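Local structure of cytochrome c2 (Blastochloris viridis, 1CO6) at residues A[58-63]-A[92-97]; A[65-70]-A[79-84]. The protein carries electrons through its covalently bound heme c, serving as the donor to oxidized bacteriochlorophyll in the photophosphorylation pathway of a purple bacterium. One frame throughout, in Å; residues are numbered along the deposited sequence.

Interaction 1. Residues A[58-63]-A[92-97]; sequences WTEEVF and DLIAYI. With HEC (heme c), chain B.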
loop_
_atom_site.group_PDB
_atom_site.type_symbol
_atom_site.label_atom_id
_atom_site.label_comp_id
_atom_site.label_asym_id
_atom_site.label_seq_id
_atom_site.Cartn_x
_atom_site.Cartn_y
_atom_site.Cartn_z
ATOM N N TRP A 58 6.903 5.896 -3.523
ATOM C CA TRP A 58 6.839 4.718 -2.637
ATOM C C TRP A 58 8.009 3.751 -2.726
ATOM O O TRP A 58 7.982 2.807 -3.510
ATOM C CB TRP A 58 5.513 3.950 -2.842
ATOM C CG TRP A 58 4.329 4.768 -2.469
ATOM C CD1 TRP A 58 3.387 5.252 -3.315
ATOM C CD2 TRP A 58 3.951 5.181 -1.157
ATOM N NE1 TRP A 58 2.426 5.928 -2.595
ATOM C CE2 TRP A 58 2.736 5.880 -1.273
ATOM C CE3 TRP A 58 4.514 4.986 0.122
ATOM C CZ2 TRP A 58 2.093 6.463 -0.176
ATOM C CZ3 TRP A 58 3.877 5.552 1.214
ATOM C CH2 TRP A 58 2.669 6.246 1.077
ATOM N N THR A 59 8.968 4.018 -1.907
ATOM C CA THR A 59 10.167 3.173 -1.768
ATOM C C THR A 59 9.792 2.328 -0.553
ATOM O O THR A 59 8.827 2.690 0.158
ATOM C CB THR A 59 11.444 4.062 -1.473
ATOM O OG1 THR A 59 11.234 4.718 -0.188
ATOM C CG2 THR A 59 11.790 5.091 -2.563
ATOM N N GLU A 60 10.577 1.287 -0.312
ATOM C CA GLU A 60 10.388 0.420 0.857
ATOM C C GLU A 60 10.529 1.154 2.165
ATOM O O GLU A 60 9.676 0.934 3.051
ATOM C CB GLU A 60 11.337 -0.770 0.898
ATOM C CG GLU A 60 11.045 -1.907 -0.075
ATOM C CD GLU A 60 11.819 -3.163 0.245
ATOM O OE1 GLU A 60 12.213 -3.480 1.366
ATOM O OE2 GLU A 60 11.995 -3.839 -0.791
ATOM N N GLU A 61 11.540 2.004 2.278
ATOM C CA GLU A 61 11.784 2.766 3.537
ATOM C C GLU A 61 10.628 3.713 3.852
ATOM O O GLU A 61 10.144 3.778 5.004
ATOM C CB GLU A 61 13.115 3.460 3.370
ATOM C CG GLU A 61 13.753 4.527 4.200
ATOM C CD GLU A 61 14.777 5.416 3.531
ATOM O OE1 GLU A 61 15.884 5.769 3.950
ATOM O OE2 GLU A 61 14.362 5.807 2.397
ATOM N N VAL A 62 10.183 4.435 2.820
ATOM C CA VAL A 62 9.027 5.352 2.964
ATOM C C VAL A 62 7.753 4.530 3.269
ATOM O O VAL A 62 6.970 4.991 4.161
ATOM C CB VAL A 62 8.850 6.276 1.743
ATOM C CG1 VAL A 62 7.525 7.054 1.850
ATOM C CG2 VAL A 62 10.057 7.193 1.523
ATOM N N PHE A 63 7.574 3.381 2.631
ATOM C CA PHE A 63 6.364 2.562 2.940
ATOM C C PHE A 63 6.374 2.155 4.421
ATOM O O PHE A 63 5.388 2.170 5.156
ATOM C CB PHE A 63 6.260 1.346 2.022
ATOM C CG PHE A 63 5.181 0.351 2.355
ATOM C CD1 PHE A 63 3.882 0.595 1.861
ATOM C CD2 PHE A 63 5.412 -0.774 3.115
ATOM C CE1 PHE A 63 2.834 -0.319 2.115
ATOM C CE2 PHE A 63 4.376 -1.677 3.441
ATOM C CZ PHE A 63 3.097 -1.443 2.905
ATOM N N ASP A 92 7.168 -8.732 6.339
ATOM C CA ASP A 92 6.402 -9.791 5.638
ATOM C C ASP A 92 5.464 -9.184 4.577
ATOM O O ASP A 92 5.406 -9.646 3.434
ATOM C CB ASP A 92 5.642 -10.702 6.609
ATOM C CG ASP A 92 6.652 -11.555 7.404
ATOM O OD1 ASP A 92 7.775 -11.782 6.971
ATOM O OD2 ASP A 92 6.259 -11.941 8.510
ATOM N N LEU A 93 4.781 -8.120 5.060
ATOM C CA LEU A 93 3.859 -7.376 4.184
ATOM C C LEU A 93 4.527 -6.898 2.904
ATOM O O LEU A 93 3.968 -7.005 1.791
ATOM C CB LEU A 93 3.340 -6.230 5.095
ATOM C CG LEU A 93 2.398 -5.288 4.338
ATOM C CD1 LEU A 93 1.177 -6.097 3.897
ATOM C CD2 LEU A 93 2.048 -4.129 5.274
ATOM N N ILE A 94 5.693 -6.279 3.053
ATOM C CA ILE A 94 6.514 -5.821 1.943
ATOM C C ILE A 94 6.799 -7.002 1.009
ATOM O O ILE A 94 6.590 -6.818 -0.232
ATOM C CB ILE A 94 7.855 -5.148 2.366
ATOM C CG1 ILE A 94 7.607 -3.815 3.077
ATOM C CG2 ILE A 94 8.796 -4.946 1.116
ATOM C CD1 ILE A 94 8.833 -3.249 3.847
ATOM N N ALA A 95 7.215 -8.133 1.555
ATOM C CA ALA A 95 7.523 -9.315 0.710
ATOM C C ALA A 95 6.340 -9.727 -0.174
ATOM O O ALA A 95 6.487 -10.014 -1.390
ATOM C CB ALA A 95 7.964 -10.455 1.617
ATOM N N TYR A 96 5.143 -9.711 0.445
ATOM C CA TYR A 96 3.919 -10.082 -0.264
ATOM C C TYR A 96 3.558 -9.132 -1.420
ATOM O O TYR A 96 3.258 -9.516 -2.548
ATOM C CB TYR A 96 2.749 -10.176 0.753
ATOM C CG TYR A 96 1.467 -10.540 0.021
ATOM C CD1 TYR A 96 1.236 -11.802 -0.544
ATOM C CD2 TYR A 96 0.450 -9.576 -0.070
ATOM C CE1 TYR A 96 0.026 -12.123 -1.190
ATOM C CE2 TYR A 96 -0.760 -9.859 -0.722
ATOM C CZ TYR A 96 -0.943 -11.139 -1.275
ATOM O OH TYR A 96 -2.109 -11.332 -1.937
ATOM N N ILE A 97 3.554 -7.825 -1.080
ATOM C CA ILE A 97 3.179 -6.824 -2.073
ATOM C C ILE A 97 4.162 -6.806 -3.243
ATOM O O ILE A 97 3.718 -6.586 -4.380
ATOM C CB ILE A 97 2.987 -5.416 -1.410
ATOM C CG1 ILE A 97 1.801 -5.439 -0.403
ATOM C CG2 ILE A 97 2.770 -4.295 -2.481
ATOM C CD1 ILE A 97 1.722 -4.083 0.385
HETATM FE FE HEC B . -4.562 1.964 2.435
HETATM C CHA HEC B . -4.048 4.554 0.381
HETATM C CHB HEC B . -1.426 0.759 1.761
HETATM C CHC HEC B . -5.014 -0.563 4.771
HETATM C CHD HEC B . -7.879 2.878 2.795
HETATM N NA HEC B . -3.023 2.537 1.260
HETATM C C1A HEC B . -2.931 3.742 0.570
HETATM C C2A HEC B . -1.593 3.900 0.073
HETATM C C3A HEC B . -0.877 2.841 0.477
HETATM C C4A HEC B . -1.744 1.971 1.241
HETATM C CMA HEC B . 0.619 2.538 0.225
HETATM C CAA HEC B . -1.118 5.058 -0.861
HETATM C CBA HEC B . -1.516 4.667 -2.314
HETATM C CGA HEC B . -1.103 5.594 -3.431
HETATM O O1A HEC B . -0.449 6.580 -3.132
HETATM O O2A HEC B . -1.495 5.238 -4.570
HETATM N NB HEC B . -3.476 0.424 3.098
HETATM C C1B HEC B . -2.205 0.064 2.634
HETATM C C2B HEC B . -1.794 -1.127 3.336
HETATM C C3B HEC B . -2.762 -1.467 4.191
HETATM C C4B HEC B . -3.837 -0.533 4.045
HETATM C CMB HEC B . -0.430 -1.799 3.068
HETATM C CAB HEC B . -2.741 -2.722 5.128
HETATM C CBB HEC B . -1.850 -2.621 6.218
HETATM N NC HEC B . -6.129 1.307 3.555
HETATM C C1C HEC B . -6.095 0.267 4.455
HETATM C C2C HEC B . -7.418 0.136 5.039
HETATM C C3C HEC B . -8.196 1.100 4.534
HETATM C C4C HEC B . -7.417 1.830 3.568
HETATM C CMC HEC B . -7.779 -0.913 6.111
HETATM C CAC HEC B . -9.740 1.308 4.824
HETATM C CBC HEC B . -10.201 1.500 6.137
HETATM N ND HEC B . -5.739 3.410 1.683
HETATM C C1D HEC B . -7.073 3.663 2.004
HETATM C C2D HEC B . -7.470 4.914 1.353
HETATM C C3D HEC B . -6.419 5.365 0.666
HETATM C C4D HEC B . -5.327 4.457 0.881
HETATM C CMD HEC B . -8.892 5.517 1.489
HETATM C CAD HEC B . -6.294 6.691 -0.131
HETATM C CBD HEC B . -5.640 7.792 0.763
HETATM C CGD HEC B . -5.920 9.207 0.293
HETATM O O1D HEC B . -5.627 10.039 1.205
HETATM O O2D HEC B . -6.363 9.452 -0.855
#

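Interaction 2. Residues A[65-70]-A[79-84]; sequences EYIRDP and MIFAGV. With HEC (heme c), chain B.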
loop_
_atom_site.group_PDB
_atom_site.type_symbol
_atom_site.label_atom_id
_atom_site.label_comp_id
_atom_site.label_asym_id
_atom_site.label_seq_id
_atom_site.Cartn_x
_atom_site.Cartn_y
_atom_site.Cartn_z
ATOM N N GLU A 65 7.864 3.620 6.989
ATOM C CA GLU A 65 7.510 4.718 7.910
ATOM C C GLU A 65 6.021 5.057 7.845
ATOM O O GLU A 65 5.351 5.346 8.872
ATOM C CB GLU A 65 8.304 6.003 7.741
ATOM C CG GLU A 65 8.864 6.379 6.402
ATOM C CD GLU A 65 10.079 7.257 6.378
ATOM O OE1 GLU A 65 10.521 7.855 5.410
ATOM O OE2 GLU A 65 10.658 7.310 7.493
ATOM N N TYR A 66 5.451 5.065 6.655
ATOM C CA TYR A 66 4.038 5.379 6.472
ATOM C C TYR A 66 3.147 4.383 7.150
ATOM O O TYR A 66 2.219 4.715 7.878
ATOM C CB TYR A 66 3.691 5.411 4.965
ATOM C CG TYR A 66 2.241 5.494 4.593
ATOM C CD1 TYR A 66 1.544 4.360 4.148
ATOM C CD2 TYR A 66 1.551 6.722 4.700
ATOM C CE1 TYR A 66 0.203 4.435 3.777
ATOM C CE2 TYR A 66 0.190 6.817 4.313
ATOM C CZ TYR A 66 -0.456 5.665 3.888
ATOM O OH TYR A 66 -1.750 5.766 3.502
ATOM N N ILE A 67 3.378 3.112 6.876
ATOM C CA ILE A 67 2.517 2.052 7.433
ATOM C C ILE A 67 2.507 1.965 8.948
ATOM O O ILE A 67 1.431 1.544 9.480
ATOM C CB ILE A 67 2.742 0.745 6.621
ATOM C CG1 ILE A 67 1.456 -0.064 6.389
ATOM C CG2 ILE A 67 3.862 -0.075 7.349
ATOM C CD1 ILE A 67 0.272 0.633 5.663
ATOM N N ARG A 68 3.533 2.357 9.672
ATOM C CA ARG A 68 3.496 2.352 11.124
ATOM C C ARG A 68 2.477 3.391 11.631
ATOM O O ARG A 68 1.910 3.140 12.703
ATOM C CB ARG A 68 4.859 2.722 11.741
ATOM C CG ARG A 68 6.058 1.899 11.313
ATOM C CD ARG A 68 5.796 0.435 11.420
ATOM N NE ARG A 68 6.970 -0.435 11.479
ATOM C CZ ARG A 68 7.713 -0.662 10.380
ATOM N NH1 ARG A 68 7.348 -0.075 9.240
ATOM N NH2 ARG A 68 8.785 -1.453 10.432
ATOM N N ASP A 69 2.304 4.473 10.905
ATOM C CA ASP A 69 1.390 5.548 11.327
ATOM C C ASP A 69 1.051 6.472 10.147
ATOM O O ASP A 69 1.716 7.492 9.990
ATOM C CB ASP A 69 2.006 6.363 12.462
ATOM C CG ASP A 69 1.038 7.359 13.084
ATOM O OD1 ASP A 69 1.451 7.832 14.173
ATOM O OD2 ASP A 69 -0.080 7.704 12.606
ATOM N N PRO A 70 0.053 6.080 9.385
ATOM C CA PRO A 70 -0.299 6.821 8.195
ATOM C C PRO A 70 -0.529 8.300 8.391
ATOM O O PRO A 70 0.021 9.067 7.537
ATOM C CB PRO A 70 -1.478 6.032 7.592
ATOM C CG PRO A 70 -1.441 4.662 8.200
ATOM C CD PRO A 70 -0.738 4.840 9.531
ATOM N N MET A 79 -7.050 7.554 4.476
ATOM C CA MET A 79 -6.701 6.240 4.994
ATOM C C MET A 79 -6.698 6.282 6.501
ATOM O O MET A 79 -5.640 6.447 7.147
ATOM C CB MET A 79 -5.408 5.671 4.382
ATOM C CG MET A 79 -5.151 4.268 4.948
ATOM S SD MET A 79 -3.801 3.466 3.981
ATOM C CE MET A 79 -3.110 2.524 5.354
ATOM N N ILE A 80 -7.901 6.114 7.100
ATOM C CA ILE A 80 -8.057 6.143 8.578
ATOM C C ILE A 80 -7.853 4.708 9.057
ATOM O O ILE A 80 -8.753 3.875 8.997
ATOM C CB ILE A 80 -9.372 6.827 9.049
ATOM C CG1 ILE A 80 -9.478 8.280 8.441
ATOM C CG2 ILE A 80 -9.469 6.845 10.596
ATOM C CD1 ILE A 80 -10.989 8.658 8.141
ATOM N N PHE A 81 -6.622 4.478 9.486
ATOM C CA PHE A 81 -6.122 3.129 9.863
ATOM C C PHE A 81 -5.024 3.339 10.871
ATOM O O PHE A 81 -4.190 4.229 10.611
ATOM C CB PHE A 81 -5.670 2.484 8.540
ATOM C CG PHE A 81 -4.935 1.184 8.640
ATOM C CD1 PHE A 81 -5.684 0.022 8.905
ATOM C CD2 PHE A 81 -3.548 1.091 8.534
ATOM C CE1 PHE A 81 -5.041 -1.208 9.031
ATOM C CE2 PHE A 81 -2.901 -0.147 8.654
ATOM C CZ PHE A 81 -3.667 -1.295 8.908
ATOM N N ALA A 82 -5.025 2.606 11.949
ATOM C CA ALA A 82 -4.058 2.795 13.034
ATOM C C ALA A 82 -2.621 2.537 12.621
ATOM O O ALA A 82 -1.762 3.200 13.231
ATOM C CB ALA A 82 -4.407 1.959 14.229
ATOM N N GLY A 83 -2.396 1.684 11.662
ATOM C CA GLY A 83 -1.038 1.367 11.163
ATOM C C GLY A 83 -0.620 -0.029 11.664
ATOM O O GLY A 83 -1.338 -0.686 12.449
ATOM N N VAL A 84 0.503 -0.470 11.144
ATOM C CA VAL A 84 1.082 -1.795 11.501
ATOM C C VAL A 84 2.389 -1.439 12.233
ATOM O O VAL A 84 3.346 -0.934 11.669
ATOM C CB VAL A 84 1.154 -2.757 10.335
ATOM C CG1 VAL A 84 1.697 -4.166 10.714
ATOM C CG2 VAL A 84 -0.150 -2.949 9.549
HETATM FE FE HEC B . -4.562 1.964 2.435
HETATM C CHA HEC B . -4.048 4.554 0.381
HETATM C CHB HEC B . -1.426 0.759 1.761
HETATM C CHC HEC B . -5.014 -0.563 4.771
HETATM C CHD HEC B . -7.879 2.878 2.795
HETATM N NA HEC B . -3.023 2.537 1.260
HETATM C C1A HEC B . -2.931 3.742 0.570
HETATM C C2A HEC B . -1.593 3.900 0.073
HETATM C C3A HEC B . -0.877 2.841 0.477
HETATM C C4A HEC B . -1.744 1.971 1.241
HETATM C CMA HEC B . 0.619 2.538 0.225
HETATM C CAA HEC B . -1.118 5.058 -0.861
HETATM C CBA HEC B . -1.516 4.667 -2.314
HETATM C CGA HEC B . -1.103 5.594 -3.431
HETATM O O1A HEC B . -0.449 6.580 -3.132
HETATM O O2A HEC B . -1.495 5.238 -4.570
HETATM N NB HEC B . -3.476 0.424 3.098
HETATM C C1B HEC B . -2.205 0.064 2.634
HETATM C C2B HEC B . -1.794 -1.127 3.336
HETATM C C3B HEC B . -2.762 -1.467 4.191
HETATM C C4B HEC B . -3.837 -0.533 4.045
HETATM C CMB HEC B . -0.430 -1.799 3.068
HETATM C CAB HEC B . -2.741 -2.722 5.128
HETATM C CBB HEC B . -1.850 -2.621 6.218
HETATM N NC HEC B . -6.129 1.307 3.555
HETATM C C1C HEC B . -6.095 0.267 4.455
HETATM C C2C HEC B . -7.418 0.136 5.039
HETATM C C3C HEC B . -8.196 1.100 4.534
HETATM C C4C HEC B . -7.417 1.830 3.568
HETATM C CMC HEC B . -7.779 -0.913 6.111
HETATM C CAC HEC B . -9.740 1.308 4.824
HETATM C CBC HEC B . -10.201 1.500 6.137
HETATM N ND HEC B . -5.739 3.410 1.683
HETATM C C1D HEC B . -7.073 3.663 2.004
HETATM C C2D HEC B . -7.470 4.914 1.353
HETATM C C3D HEC B . -6.419 5.365 0.666
HETATM C C4D HEC B . -5.327 4.457 0.881
HETATM C CMD HEC B . -8.892 5.517 1.489
HETATM C CAD HEC B . -6.294 6.691 -0.131
HETATM C CBD HEC B . -5.640 7.792 0.763
HETATM C CGD HEC B . -5.920 9.207 0.293
HETATM O O1D HEC B . -5.627 10.039 1.205
HETATM O O2D HEC B . -6.363 9.452 -0.855
HETATM O O HOH W 1 -3.070 6.787 11.261
#

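Interaction 1. Residues A[58-63]-A[92-97]
Phe63 carries CG anti to its backbone N (chi1 172°), directing it toward helix 87-98, while Ile94 carries CG1 anti to its carbonyl carbon (chi1 -68°). The contact joins helices 60-68 and 87-98 of the cytochrome c fold next to the heme, and it is mainly apolar, with no hydrogen bond between the segments. The Phe63 and Ile94 side chains run antiparallel alongside one another, with CD2 of Phe63 3.8 Å from CG1 of Ile94. Leu93 crosses Phe63 at about a right angle and sets CD2 at the ring edge, 3.7 Å from Phe63 CZ. Ile97 CD1 comes obliquely to Phe63 CZ at 3.9 Å. Heme methyl CMB sits near the ring plane, 3.5 Å from Phe63 CZ, so this corner meets two helix side chains and the cofactor. Phe35 adds an edge-to-face ring contact, and Phe10 of helix 3-14 touches both Leu93 and Ile97. At the more exposed side, the Glu60 chain, extended beyond CG, lays its carboxylate against a methyl, CD lying 3.6 Å from CG2 of Ile94, and OE2 forms a salt bridge with Lys98. Thr59 caps the N-terminus of helix 60-68, its OG1 accepting from Val62 N. Just before Thr59, heme methyl CMA lies over one face of the Trp58 ring, displaced toward the rim, and Trp58 NE1 donates to heme propionate oxygen O1A at 3.0 Å, with an N-H...O angle of 150°.

Interaction 2. Residues A[65-70]-A[79-84]
Tyr66 and Met79 cross obliquely above the heme, the phenol OH of Tyr66 lying 3.1 Å from SD of Met79. The sulfur stands 74° off the normal of the Tyr66 ring, an oblique Met-aromatic contact. With CG anti to the backbone N, the Met79 chain runs extended until it bends at chi3, which directs the methyl CE toward Ile67 and Pro70. CE lies 3.9 Å from CD1 of Ile67, and CG of Pro70 touches CE of Met79 at 3.9 Å. Phe81 sets one ring face over heme atom CHC, which lies above the ring centre, and turns an edge to Pro70 CG. Ile67 CD1 also reaches heme atom C2B at 3.6 Å. The backbones are tied by one hydrogen bond, Val84 N to Ile67 O at 2.8 Å, its N-H...O angle 160° and the donor tilted 32° from the carbonyl plane. Alongside it Gly83 packs close: a CB there would clash with the carbonyl oxygens of Ile67 and Arg68, and at its positive phi would conflict with the preceding carbonyl oxygen as well. A water donates to Phe81 O and, weakly, to OD2 of Asp69. Met79 SD binds the heme iron at 2.3 Å, with His17 NE2 as the other protein ligand. Tyr66, Ile67 and Pro70 thus form a second shell, largely apolar around the methyl, that probably helps to position the axial thioether.

How the interactions relate
Both contacts use helix 60-68, its first turn in interaction 1 and its C-terminal end in interaction 2, and both touch the heme; their centres are 13 Å apart. They meet directly, Trp58 CH2 packing 3.6 Å from Tyr66 CG, and Leu93 also touches Ile67. Interaction 1 is a buried helix-to-helix contact between chiefly apolar side chains, with a glutamate at its margin, reaching the heme through methyls and a propionate. Interaction 2, only partly buried, sets the helix end against the loop 79-84, where a backbone hydrogen bond, a glycine and a water join the apolar contacts. Its heme chemistry is coordination of the iron, whereas interaction 1 supplies no metal ligand.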